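Local coordinates for 336aa long hypothetical dTDP-glucose 4,6-dehydratase (Pyrococcus horikoshii, PDB 2HUN), which binds NAD in a Rossmann-fold domain and is probably a dTDP-glucose 4,6-dehydratase, an enzyme of the short-chain dehydrogenase/reductase superfamily, at residues Thr166-Arg177 with Gly234-Ile242; Phe122-Val130 with Tyr151-Val162. All coordinates share one frame; numbering follows the deposited sequence.

Contact 1 (Thr166-Arg177 with Gly234-Ile242); sequences TRTYNLNASITR and GESREIYNI
Ile-175, Thr-176 and Arg-177 pair with Ile-239, Tyr-240 and Asn-241 as neighbouring parallel strands of the Rossmann-fold sheet. The bonds step from one strand to the other: Tyr-240 N gives to Ile-175 O at 2.7 Å, and Arg-177 N gives to Tyr-240 O at 3.0 Å. Before the strands pair, a type II turn from Glu-235 to Glu-238 is tied to residues 171-174. Ser-236 OG lies anti to the backbone N (chi1 -174°) and reaches Leu-171 O at 2.7 Å. Ser-236 OG also accepts from Ala-173 N, so this hydroxyl is gripped by two bonds. Ser-174 OG gives to Glu-235 O at 2.6 Å, from well above the carbonyl plane.

Arg-237 runs extended across the end of helix 150-168. Arg-237 CG lies 3.4 Å from Thr-166 CG2. Arg-167 CG sits over one face of the Arg-237 guanidinium, and the two guanidinium planes are turned 50° apart. Arg-237 NE gives to a water that in turn donates to Thr-166 O and Leu-171 O. Replacing this arginine with an alanine would probably leave that water without its NE donor and strip the cover from Thr-166 CG2 and the Arg-167 side chain.

On the face that carries Ile-175, Ile-239 lies alongside it, with Ile-239 CG1 4.0 Å from Ile-175 CB. Ile-239 CD1 then rests over one face of the Arg-177 guanidinium, 3.6 Å from Arg-177 NH2. That NH2 makes a salt bridge to Asp-159, and Arg-177 NH1 hydrogen-bonds to Tyr-131 OH. On the other face, helix 220-233 packs on Ser-174, Thr-176 and Ile-242. Strand 215-219, helix 220-233 and strand 239-242 form a beta-alpha-beta crossover, which brings strand 239-242 in beside strand 172-182, as is characteristic of Rossmann-type folds.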
loop_
_atom_site.group_PDB
_atom_site.type_symbol
_atom_site.label_atom_id
_atom_site.label_comp_id
_atom_site.label_asym_id
_atom_site.label_seq_id
_atom_site.Cartn_x
_atom_site.Cartn_y
_atom_site.Cartn_z
ATOM N N THR A 166 -3.155 5.227 -11.809
ATOM C CA THR A 166 -3.350 4.694 -13.148
ATOM C C THR A 166 -4.816 4.785 -13.583
ATOM O O THR A 166 -5.111 5.185 -14.711
ATOM C CB THR A 166 -2.882 3.223 -13.222
ATOM O OG1 THR A 166 -1.462 3.166 -13.029
ATOM C CG2 THR A 166 -3.232 2.608 -14.571
ATOM N N ARG A 167 -5.726 4.413 -12.688
ATOM C CA ARG A 167 -7.156 4.449 -12.977
ATOM C C ARG A 167 -7.714 5.863 -12.894
ATOM O O ARG A 167 -8.569 6.251 -13.687
ATOM C CB ARG A 167 -7.906 3.521 -12.014
ATOM C CG ARG A 167 -7.658 2.043 -12.306
ATOM C CD ARG A 167 -7.995 1.133 -11.129
ATOM N NE ARG A 167 -7.772 -0.266 -11.482
ATOM C CZ ARG A 167 -8.597 -0.986 -12.233
ATOM N NH1 ARG A 167 -9.710 -0.442 -12.706
ATOM N NH2 ARG A 167 -8.303 -2.249 -12.526
ATOM N N THR A 168 -7.220 6.641 -11.939
ATOM C CA THR A 168 -7.693 8.004 -11.779
ATOM C C THR A 168 -7.384 8.880 -12.991
ATOM O O THR A 168 -8.259 9.589 -13.485
ATOM C CB THR A 168 -7.069 8.675 -10.544
ATOM O OG1 THR A 168 -7.470 7.975 -9.365
ATOM C CG2 THR A 168 -7.518 10.123 -10.444
ATOM N N TYR A 169 -6.144 8.816 -13.472
ATOM C CA TYR A 169 -5.709 9.645 -14.590
ATOM C C TYR A 169 -5.485 8.906 -15.902
ATOM O O TYR A 169 -4.823 9.419 -16.806
ATOM C CB TYR A 169 -4.439 10.385 -14.174
ATOM C CG TYR A 169 -4.623 11.174 -12.896
ATOM C CD1 TYR A 169 -5.391 12.335 -12.877
ATOM C CD2 TYR A 169 -4.063 10.735 -11.695
ATOM C CE1 TYR A 169 -5.600 13.041 -11.695
ATOM C CE2 TYR A 169 -4.266 11.433 -10.507
ATOM C CZ TYR A 169 -5.036 12.583 -10.513
ATOM O OH TYR A 169 -5.257 13.269 -9.338
ATOM N N ASN A 170 -6.043 7.704 -16.007
ATOM C CA ASN A 170 -5.913 6.896 -17.213
ATOM C C ASN A 170 -4.488 6.764 -17.726
ATOM O O ASN A 170 -4.218 6.972 -18.910
ATOM C CB ASN A 170 -6.802 7.462 -18.322
ATOM C CG ASN A 170 -8.272 7.308 -18.011
ATOM O OD1 ASN A 170 -8.757 6.192 -17.805
ATOM N ND2 ASN A 170 -8.991 8.423 -17.967
ATOM N N LEU A 171 -3.578 6.391 -16.836
ATOM C CA LEU A 171 -2.185 6.223 -17.209
ATOM C C LEU A 171 -1.965 4.874 -17.894
ATOM O O LEU A 171 -2.848 4.015 -17.898
ATOM C CB LEU A 171 -1.309 6.316 -15.961
ATOM C CG LEU A 171 -1.514 7.567 -15.101
ATOM C CD1 LEU A 171 -0.538 7.544 -13.945
ATOM C CD2 LEU A 171 -1.315 8.820 -15.941
ATOM N N ASN A 172 -0.787 4.708 -18.488
ATOM C CA ASN A 172 -0.408 3.466 -19.153
ATOM C C ASN A 172 0.684 2.905 -18.253
ATOM O O ASN A 172 1.870 3.066 -18.535
ATOM C CB ASN A 172 0.171 3.748 -20.543
ATOM C CG ASN A 172 0.403 2.482 -21.347
ATOM O OD1 ASN A 172 0.469 1.383 -20.794
ATOM N ND2 ASN A 172 0.540 2.634 -22.661
ATOM N N ALA A 173 0.277 2.250 -17.169
ATOM C CA ALA A 173 1.233 1.723 -16.211
ATOM C C ALA A 173 0.982 0.296 -15.749
ATOM O O ALA A 173 -0.159 -0.107 -15.546
ATOM C CB ALA A 173 1.280 2.641 -15.002
ATOM N N SER A 174 2.065 -0.458 -15.591
ATOM C CA SER A 174 1.999 -1.834 -15.102
ATOM C C SER A 174 2.962 -1.945 -13.922
ATOM O O SER A 174 3.836 -1.097 -13.747
ATOM C CB SER A 174 2.411 -2.838 -16.178
ATOM O OG SER A 174 1.490 -2.863 -17.248
ATOM N N ILE A 175 2.788 -2.991 -13.120
ATOM C CA ILE A 175 3.634 -3.237 -11.960
ATOM C C ILE A 175 4.243 -4.628 -12.098
ATOM O O ILE A 175 3.574 -5.562 -12.545
ATOM C CB ILE A 175 2.812 -3.218 -10.645
ATOM C CG1 ILE A 175 2.244 -1.822 -10.383
ATOM C CG2 ILE A 175 3.679 -3.676 -9.476
ATOM C CD1 ILE A 175 1.221 -1.796 -9.252
ATOM N N THR A 176 5.516 -4.761 -11.734
ATOM C CA THR A 176 6.168 -6.064 -11.768
ATOM C C THR A 176 6.610 -6.435 -10.348
ATOM O O THR A 176 6.947 -5.559 -9.541
ATOM C CB THR A 176 7.414 -6.067 -12.692
ATOM O OG1 THR A 176 8.342 -5.064 -12.258
ATOM C CG2 THR A 176 7.008 -5.782 -14.132
ATOM N N ARG A 177 6.587 -7.727 -10.044
ATOM C CA ARG A 177 7.018 -8.225 -8.740
ATOM C C ARG A 177 7.860 -9.467 -9.001
ATOM O O ARG A 177 7.372 -10.464 -9.547
ATOM C CB ARG A 177 5.806 -8.566 -7.852
ATOM C CG ARG A 177 5.076 -7.344 -7.295
ATOM C CD ARG A 177 3.762 -7.730 -6.635
ATOM N NE ARG A 177 3.040 -6.581 -6.086
ATOM C CZ ARG A 177 1.741 -6.610 -5.791
ATOM N NH1 ARG A 177 1.046 -7.722 -6.001
ATOM N NH2 ARG A 177 1.140 -5.539 -5.286
ATOM N N GLY A 234 2.992 -5.301 -21.830
ATOM C CA GLY A 234 2.158 -5.368 -20.642
ATOM C C GLY A 234 0.947 -4.452 -20.695
ATOM O O GLY A 234 1.017 -3.339 -21.221
ATOM N N GLU A 235 -0.166 -4.909 -20.129
ATOM C CA GLU A 235 -1.397 -4.128 -20.128
ATOM C C GLU A 235 -1.448 -3.197 -18.925
ATOM O O GLU A 235 -0.997 -3.550 -17.837
ATOM C CB GLU A 235 -2.600 -5.070 -20.122
ATOM C CG GLU A 235 -2.453 -6.211 -21.116
ATOM C CD GLU A 235 -3.633 -7.161 -21.106
ATOM O OE1 GLU A 235 -4.063 -7.582 -20.008
ATOM O OE2 GLU A 235 -4.125 -7.497 -22.204
ATOM N N SER A 236 -2.000 -2.005 -19.128
ATOM C CA SER A 236 -2.099 -1.021 -18.062
ATOM C C SER A 236 -3.017 -1.522 -16.954
ATOM O O SER A 236 -3.937 -2.290 -17.215
ATOM C CB SER A 236 -2.631 0.302 -18.621
ATOM O OG SER A 236 -2.601 1.322 -17.638
ATOM N N ARG A 237 -2.753 -1.088 -15.724
ATOM C CA ARG A 237 -3.555 -1.479 -14.565
ATOM C C ARG A 237 -3.305 -2.922 -14.125
ATOM O O ARG A 237 -3.970 -3.415 -13.215
ATOM C CB ARG A 237 -5.051 -1.303 -14.870
ATOM C CG ARG A 237 -5.391 0.066 -15.431
ATOM C CD ARG A 237 -6.876 0.249 -15.746
ATOM N NE ARG A 237 -7.131 1.623 -16.175
ATOM C CZ ARG A 237 -8.335 2.182 -16.250
ATOM N NH1 ARG A 237 -9.416 1.486 -15.925
ATOM N NH2 ARG A 237 -8.459 3.445 -16.641
ATOM N N GLU A 238 -2.348 -3.595 -14.756
ATOM C CA GLU A 238 -2.050 -4.988 -14.415
ATOM C C GLU A 238 -0.733 -5.209 -13.670
ATOM O O GLU A 238 0.270 -4.547 -13.934
ATOM C CB GLU A 238 -2.020 -5.858 -15.675
ATOM C CG GLU A 238 -3.323 -5.960 -16.450
ATOM C CD GLU A 238 -4.434 -6.631 -15.661
ATOM O OE1 GLU A 238 -4.129 -7.322 -14.668
ATOM O OE2 GLU A 238 -5.614 -6.480 -16.044
ATOM N N ILE A 239 -0.750 -6.161 -12.742
ATOM C CA ILE A 239 0.440 -6.521 -11.991
ATOM C C ILE A 239 0.956 -7.833 -12.589
ATOM O O ILE A 239 0.165 -8.718 -12.951
ATOM C CB ILE A 239 0.131 -6.728 -10.490
ATOM C CG1 ILE A 239 -0.413 -5.429 -9.884
ATOM C CG2 ILE A 239 1.399 -7.164 -9.749
ATOM C CD1 ILE A 239 -0.695 -5.525 -8.395
ATOM N N TYR A 240 2.275 -7.949 -12.702
ATOM C CA TYR A 240 2.892 -9.141 -13.264
ATOM C C TYR A 240 3.957 -9.735 -12.338
ATOM O O TYR A 240 5.000 -9.120 -12.108
ATOM C CB TYR A 240 3.542 -8.813 -14.620
ATOM C CG TYR A 240 2.572 -8.459 -15.725
ATOM C CD1 TYR A 240 1.908 -9.454 -16.450
ATOM C CD2 TYR A 240 2.316 -7.124 -16.047
ATOM C CE1 TYR A 240 1.012 -9.124 -17.476
ATOM C CE2 TYR A 240 1.427 -6.786 -17.060
ATOM C CZ TYR A 240 0.782 -7.784 -17.772
ATOM O OH TYR A 240 -0.078 -7.435 -18.781
ATOM N N ASN A 241 3.689 -10.925 -11.802
ATOM C CA ASN A 241 4.652 -11.601 -10.938
ATOM C C ASN A 241 5.717 -12.155 -11.871
ATOM O O ASN A 241 5.409 -12.573 -12.983
ATOM C CB ASN A 241 4.031 -12.799 -10.197
ATOM C CG ASN A 241 3.243 -12.409 -8.961
ATOM O OD1 ASN A 241 3.403 -11.316 -8.400
ATOM N ND2 ASN A 241 2.399 -13.327 -8.509
ATOM N N ILE A 242 6.962 -12.184 -11.408
ATOM C CA ILE A 242 8.067 -12.714 -12.204
ATOM C C ILE A 242 8.884 -13.646 -11.312
ATOM O O ILE A 242 9.473 -13.207 -10.323
ATOM C CB ILE A 242 8.995 -11.588 -12.716
ATOM C CG1 ILE A 242 8.181 -10.544 -13.493
ATOM C CG2 ILE A 242 10.075 -12.180 -13.609
ATOM C CD1 ILE A 242 8.985 -9.309 -13.901
HETATM O O HOH W 1 -5.558 3.513 -17.505
HETATM O O HOH W 2 -6.344 -4.052 -12.848
HETATM O O HOH W 3 -0.009 -0.893 -22.470
#

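Contact 2 (Phe122-Val130 with Tyr151-Val162); sequences FVHVSTDEV and YSATKAASDMLV. With NAD (nicotinamide-adenine-dinucleotide), chain C.
Strand 122-127 and helix 151-162 run roughly antiparallel, at 144°, with their axes 8.5 Å apart at the closest. Val-162 CG2 lies over one face of the His-124 ring, 3.8 Å from its centroid, in a CH-pi contact. The same methyl meets the edge of the Phe-122 ring. With CG anti to the backbone N (chi1 -180°), His-124 reaches the helix and gives NE2-H to Ser-158 OG at 3.1 Å, nearly in the ring plane. Ser-158 OG in turn gives to Lys-155 O. Beside it, the Asp-159 carboxylate stands nearly upright to the His-124 ring. Ser-126 OG is 3.1 Å from Asp-159 OD1 and equally far from its OD2; OD2 also takes a salt bridge from Arg-177, which should favour a charged carboxylate.

The bends at chi2 and chi3 let Lys-155 NZ hydrogen-bond to Val-125 O at 2.9 Å, in the carbonyl plane; Lys-155 NZ also gives to O3D of the NAD ribose at 2.9 Å. Tyr-151 OH shares a 2.7 Å hydrogen bond with NAD O2D, which lies at the edge of its ring. Thr-127 CB packs 3.6 Å from NAD C6N on the nicotinamide ring. Tyr-151 and Lys-155 thus form the Tyr-x-x-x-Lys motif of short-chain dehydrogenases/reductases, here gripping the nicotinamide ribose of NAD.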
loop_
_atom_site.group_PDB
_atom_site.type_symbol
_atom_site.label_atom_id
_atom_site.label_comp_id
_atom_site.label_asym_id
_atom_site.label_seq_id
_atom_site.Cartn_x
_atom_site.Cartn_y
_atom_site.Cartn_z
ATOM N N PHE A 122 4.708 3.512 -18.264
ATOM C CA PHE A 122 5.331 3.376 -16.951
ATOM C C PHE A 122 5.340 1.958 -16.374
ATOM O O PHE A 122 4.308 1.300 -16.316
ATOM C CB PHE A 122 4.612 4.325 -15.988
ATOM C CG PHE A 122 5.075 4.237 -14.563
ATOM C CD1 PHE A 122 6.397 4.503 -14.215
ATOM C CD2 PHE A 122 4.167 3.953 -13.556
ATOM C CE1 PHE A 122 6.798 4.492 -12.875
ATOM C CE2 PHE A 122 4.552 3.939 -12.226
ATOM C CZ PHE A 122 5.871 4.210 -11.879
ATOM N N VAL A 123 6.516 1.497 -15.959
ATOM C CA VAL A 123 6.652 0.183 -15.345
ATOM C C VAL A 123 7.204 0.382 -13.936
ATOM O O VAL A 123 8.304 0.900 -13.761
ATOM C CB VAL A 123 7.611 -0.735 -16.129
ATOM C CG1 VAL A 123 7.892 -1.995 -15.317
ATOM C CG2 VAL A 123 6.997 -1.107 -17.480
ATOM N N HIS A 124 6.419 -0.022 -12.942
ATOM C CA HIS A 124 6.784 0.085 -11.527
ATOM C C HIS A 124 7.342 -1.266 -11.087
ATOM O O HIS A 124 6.627 -2.279 -11.119
ATOM C CB HIS A 124 5.529 0.426 -10.710
ATOM C CG HIS A 124 5.767 0.572 -9.239
ATOM N ND1 HIS A 124 6.448 1.639 -8.696
ATOM C CD2 HIS A 124 5.369 -0.190 -8.195
ATOM C CE1 HIS A 124 6.455 1.532 -7.380
ATOM N NE2 HIS A 124 5.805 0.430 -7.050
ATOM N N VAL A 125 8.616 -1.281 -10.687
ATOM C CA VAL A 125 9.273 -2.508 -10.238
ATOM C C VAL A 125 9.081 -2.710 -8.724
ATOM O O VAL A 125 9.394 -1.831 -7.912
ATOM C CB VAL A 125 10.788 -2.488 -10.574
ATOM C CG1 VAL A 125 11.432 -3.825 -10.184
ATOM C CG2 VAL A 125 10.981 -2.248 -12.064
ATOM N N SER A 126 8.567 -3.877 -8.350
ATOM C CA SER A 126 8.313 -4.164 -6.947
ATOM C C SER A 126 8.871 -5.533 -6.541
ATOM O O SER A 126 9.581 -6.178 -7.323
ATOM C CB SER A 126 6.804 -4.074 -6.675
ATOM O OG SER A 126 6.517 -4.046 -5.289
ATOM N N THR A 127 8.517 -5.987 -5.338
ATOM C CA THR A 127 9.048 -7.239 -4.796
ATOM C C THR A 127 8.072 -8.319 -4.337
ATOM O O THR A 127 6.931 -8.039 -3.960
ATOM C CB THR A 127 9.969 -6.933 -3.600
ATOM O OG1 THR A 127 10.389 -8.154 -2.983
ATOM C CG2 THR A 127 9.236 -6.096 -2.584
ATOM N N ASP A 128 8.559 -9.557 -4.335
ATOM C CA ASP A 128 7.772 -10.712 -3.905
ATOM C C ASP A 128 7.505 -10.623 -2.403
ATOM O O ASP A 128 6.631 -11.310 -1.871
ATOM C CB ASP A 128 8.520 -12.016 -4.243
ATOM C CG ASP A 128 9.852 -12.168 -3.484
ATOM O OD1 ASP A 128 10.457 -11.151 -3.081
ATOM O OD2 ASP A 128 10.302 -13.320 -3.306
ATOM N N GLU A 129 8.254 -9.761 -1.721
ATOM C CA GLU A 129 8.081 -9.601 -0.283
ATOM C C GLU A 129 6.785 -8.899 0.113
ATOM O O GLU A 129 6.372 -8.981 1.271
ATOM C CB GLU A 129 9.273 -8.853 0.329
ATOM C CG GLU A 129 10.546 -9.690 0.434
ATOM C CD GLU A 129 11.652 -8.965 1.189
ATOM O OE1 GLU A 129 11.477 -8.697 2.396
ATOM O OE2 GLU A 129 12.689 -8.655 0.573
ATOM N N VAL A 130 6.136 -8.219 -0.827
ATOM C CA VAL A 130 4.890 -7.527 -0.492
ATOM C C VAL A 130 3.824 -8.495 0.010
ATOM O O VAL A 130 2.999 -8.130 0.838
ATOM C CB VAL A 130 4.317 -6.738 -1.693
ATOM C CG1 VAL A 130 5.206 -5.540 -1.998
ATOM C CG2 VAL A 130 4.201 -7.650 -2.912
ATOM N N TYR A 151 10.279 -1.941 4.972
ATOM C CA TYR A 151 10.718 -1.958 3.589
ATOM C C TYR A 151 9.614 -2.494 2.674
ATOM O O TYR A 151 9.226 -1.833 1.711
ATOM C CB TYR A 151 11.970 -2.829 3.421
ATOM C CG TYR A 151 12.187 -3.302 1.997
ATOM C CD1 TYR A 151 12.420 -2.391 0.966
ATOM C CD2 TYR A 151 12.121 -4.660 1.673
ATOM C CE1 TYR A 151 12.578 -2.815 -0.355
ATOM C CE2 TYR A 151 12.281 -5.096 0.348
ATOM C CZ TYR A 151 12.509 -4.167 -0.658
ATOM O OH TYR A 151 12.687 -4.576 -1.967
ATOM N N SER A 152 9.117 -3.694 2.972
ATOM C CA SER A 152 8.088 -4.291 2.130
ATOM C C SER A 152 6.751 -3.564 2.270
ATOM O O SER A 152 5.953 -3.538 1.337
ATOM C CB SER A 152 7.937 -5.798 2.428
ATOM O OG SER A 152 7.566 -6.050 3.774
ATOM N N ALA A 153 6.517 -2.948 3.424
ATOM C CA ALA A 153 5.271 -2.220 3.632
ATOM C C ALA A 153 5.268 -0.949 2.783
ATOM O O ALA A 153 4.216 -0.539 2.269
ATOM C CB ALA A 153 5.095 -1.873 5.104
ATOM N N THR A 154 6.436 -0.326 2.638
ATOM C CA THR A 154 6.538 0.890 1.834
ATOM C C THR A 154 6.505 0.533 0.349
ATOM O O THR A 154 5.975 1.286 -0.465
ATOM C CB THR A 154 7.810 1.703 2.172
ATOM O OG1 THR A 154 8.975 0.872 2.056
ATOM C CG2 THR A 154 7.718 2.237 3.593
ATOM N N LYS A 155 7.064 -0.618 -0.010
ATOM C CA LYS A 155 7.011 -1.042 -1.405
ATOM C C LYS A 155 5.541 -1.331 -1.720
ATOM O O LYS A 155 5.042 -0.954 -2.779
ATOM C CB LYS A 155 7.847 -2.305 -1.638
ATOM C CG LYS A 155 9.357 -2.077 -1.616
ATOM C CD LYS A 155 9.825 -1.153 -2.747
ATOM C CE LYS A 155 9.661 -1.811 -4.117
ATOM N NZ LYS A 155 10.053 -0.897 -5.237
ATOM N N ALA A 156 4.853 -1.996 -0.790
ATOM C CA ALA A 156 3.436 -2.342 -0.954
ATOM C C ALA A 156 2.599 -1.080 -1.074
ATOM O O ALA A 156 1.703 -1.004 -1.909
ATOM C CB ALA A 156 2.943 -3.178 0.231
ATOM N N ALA A 157 2.898 -0.092 -0.235
ATOM C CA ALA A 157 2.188 1.178 -0.261
ATOM C C ALA A 157 2.380 1.854 -1.609
ATOM O O ALA A 157 1.437 2.439 -2.147
ATOM C CB ALA A 157 2.687 2.094 0.855
ATOM N N SER A 158 3.594 1.785 -2.159
ATOM C CA SER A 158 3.850 2.406 -3.454
ATOM C C SER A 158 3.052 1.699 -4.548
ATOM O O SER A 158 2.539 2.351 -5.455
ATOM C CB SER A 158 5.354 2.421 -3.791
ATOM O OG SER A 158 5.873 1.128 -4.051
ATOM N N ASP A 159 2.937 0.374 -4.468
ATOM C CA ASP A 159 2.153 -0.367 -5.463
ATOM C C ASP A 159 0.714 0.169 -5.488
ATOM O O ASP A 159 0.139 0.397 -6.555
ATOM C CB ASP A 159 2.104 -1.867 -5.129
ATOM C CG ASP A 159 3.413 -2.580 -5.401
ATOM O OD1 ASP A 159 4.394 -1.905 -5.764
ATOM O OD2 ASP A 159 3.461 -3.824 -5.252
ATOM N N MET A 160 0.132 0.359 -4.309
ATOM C CA MET A 160 -1.239 0.842 -4.208
ATOM C C MET A 160 -1.432 2.205 -4.880
ATOM O O MET A 160 -2.448 2.430 -5.555
ATOM C CB MET A 160 -1.684 0.907 -2.733
ATOM C CG MET A 160 -1.737 -0.446 -2.027
ATOM S SD MET A 160 -2.679 -1.709 -2.938
ATOM C CE MET A 160 -1.421 -2.516 -3.848
ATOM N N LEU A 161 -0.469 3.111 -4.699
ATOM C CA LEU A 161 -0.575 4.435 -5.313
ATOM C C LEU A 161 -0.571 4.289 -6.829
ATOM O O LEU A 161 -1.357 4.929 -7.522
ATOM C CB LEU A 161 0.585 5.343 -4.883
ATOM C CG LEU A 161 0.724 5.620 -3.384
ATOM C CD1 LEU A 161 1.875 6.593 -3.149
ATOM C CD2 LEU A 161 -0.571 6.187 -2.841
ATOM N N VAL A 162 0.305 3.433 -7.344
ATOM C CA VAL A 162 0.368 3.225 -8.783
ATOM C C VAL A 162 -0.964 2.723 -9.337
ATOM O O VAL A 162 -1.421 3.197 -10.372
ATOM C CB VAL A 162 1.484 2.232 -9.166
ATOM C CG1 VAL A 162 1.412 1.910 -10.648
ATOM C CG2 VAL A 162 2.837 2.838 -8.842
HETATM P PA NAD C . 20.061 -1.512 -5.294
HETATM O O1A NAD C . 20.044 -1.216 -3.853
HETATM O O2A NAD C . 21.228 -2.226 -5.884
HETATM O O5B NAD C . 19.924 -0.114 -6.066
HETATM C C5B NAD C . 18.865 0.825 -5.824
HETATM C C4B NAD C . 19.241 2.038 -6.687
HETATM O O4B NAD C . 18.227 3.057 -6.586
HETATM C C3B NAD C . 20.574 2.679 -6.206
HETATM O O3B NAD C . 21.426 2.962 -7.328
HETATM C C2B NAD C . 20.100 3.913 -5.416
HETATM O O2B NAD C . 21.020 5.001 -5.323
HETATM C C1B NAD C . 18.808 4.281 -6.147
HETATM N N9A NAD C . 17.823 5.002 -5.310
HETATM C C8A NAD C . 17.313 4.639 -4.118
HETATM N N7A NAD C . 16.456 5.570 -3.704
HETATM C C5A NAD C . 16.405 6.534 -4.619
HETATM C C6A NAD C . 15.699 7.762 -4.746
HETATM N N6A NAD C . 14.852 8.212 -3.831
HETATM N N1A NAD C . 15.936 8.525 -5.914
HETATM C C2A NAD C . 16.835 8.072 -6.891
HETATM N N3A NAD C . 17.501 6.916 -6.769
HETATM C C4A NAD C . 17.283 6.170 -5.656
HETATM O O3 NAD C . 18.837 -2.508 -5.490
HETATM P PN NAD C . 18.208 -3.332 -6.686
HETATM O O1N NAD C . 18.304 -4.731 -6.180
HETATM O O2N NAD C . 18.907 -3.083 -7.964
HETATM O O5D NAD C . 16.636 -2.957 -6.664
HETATM C C5D NAD C . 15.923 -2.416 -7.780
HETATM C C4D NAD C . 14.403 -2.603 -7.541
HETATM O O4D NAD C . 14.036 -3.988 -7.657
HETATM C C3D NAD C . 13.957 -2.108 -6.160
HETATM O O3D NAD C . 12.716 -1.371 -6.318
HETATM C C2D NAD C . 13.756 -3.421 -5.353
HETATM O O2D NAD C . 12.751 -3.234 -4.353
HETATM C C1D NAD C . 13.362 -4.397 -6.450
HETATM N N1N NAD C . 13.690 -5.812 -6.178
HETATM C C2N NAD C . 15.042 -6.289 -6.106
HETATM C C3N NAD C . 15.268 -7.654 -5.855
HETATM C C7N NAD C . 16.696 -8.240 -5.775
HETATM O O7N NAD C . 16.833 -9.469 -5.729
HETATM N N7N NAD C . 17.741 -7.421 -5.775
HETATM C C4N NAD C . 14.173 -8.537 -5.674
HETATM C C5N NAD C . 12.851 -8.049 -5.746
HETATM C C6N NAD C . 12.596 -6.691 -5.998
HETATM O O HOH W 4 7.402 -8.735 4.039
#

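How the contacts relate
The centres of contacts 1 and 2 are about 12 Å apart, on the same side of the chain's centre. Along the chain they come in series, with contact 2 closing before contact 1 opens. Both use helix 150-168: contact 2 takes its earlier turns and contact 1 its last one. Strands 121-127 and 172-182 are neighbours in one sheet, where Thr-176 N lies 2.8 Å from His-124 O and Thr-176 O 2.6 Å from Ser-126 N, both probable hydrogen bonds. Contact 1 extends the sheet outward to strand 239-242, while contact 2 faces NAD. Both also touch the second subunit, so helix 150-168 links sheet, cofactor site and dimer.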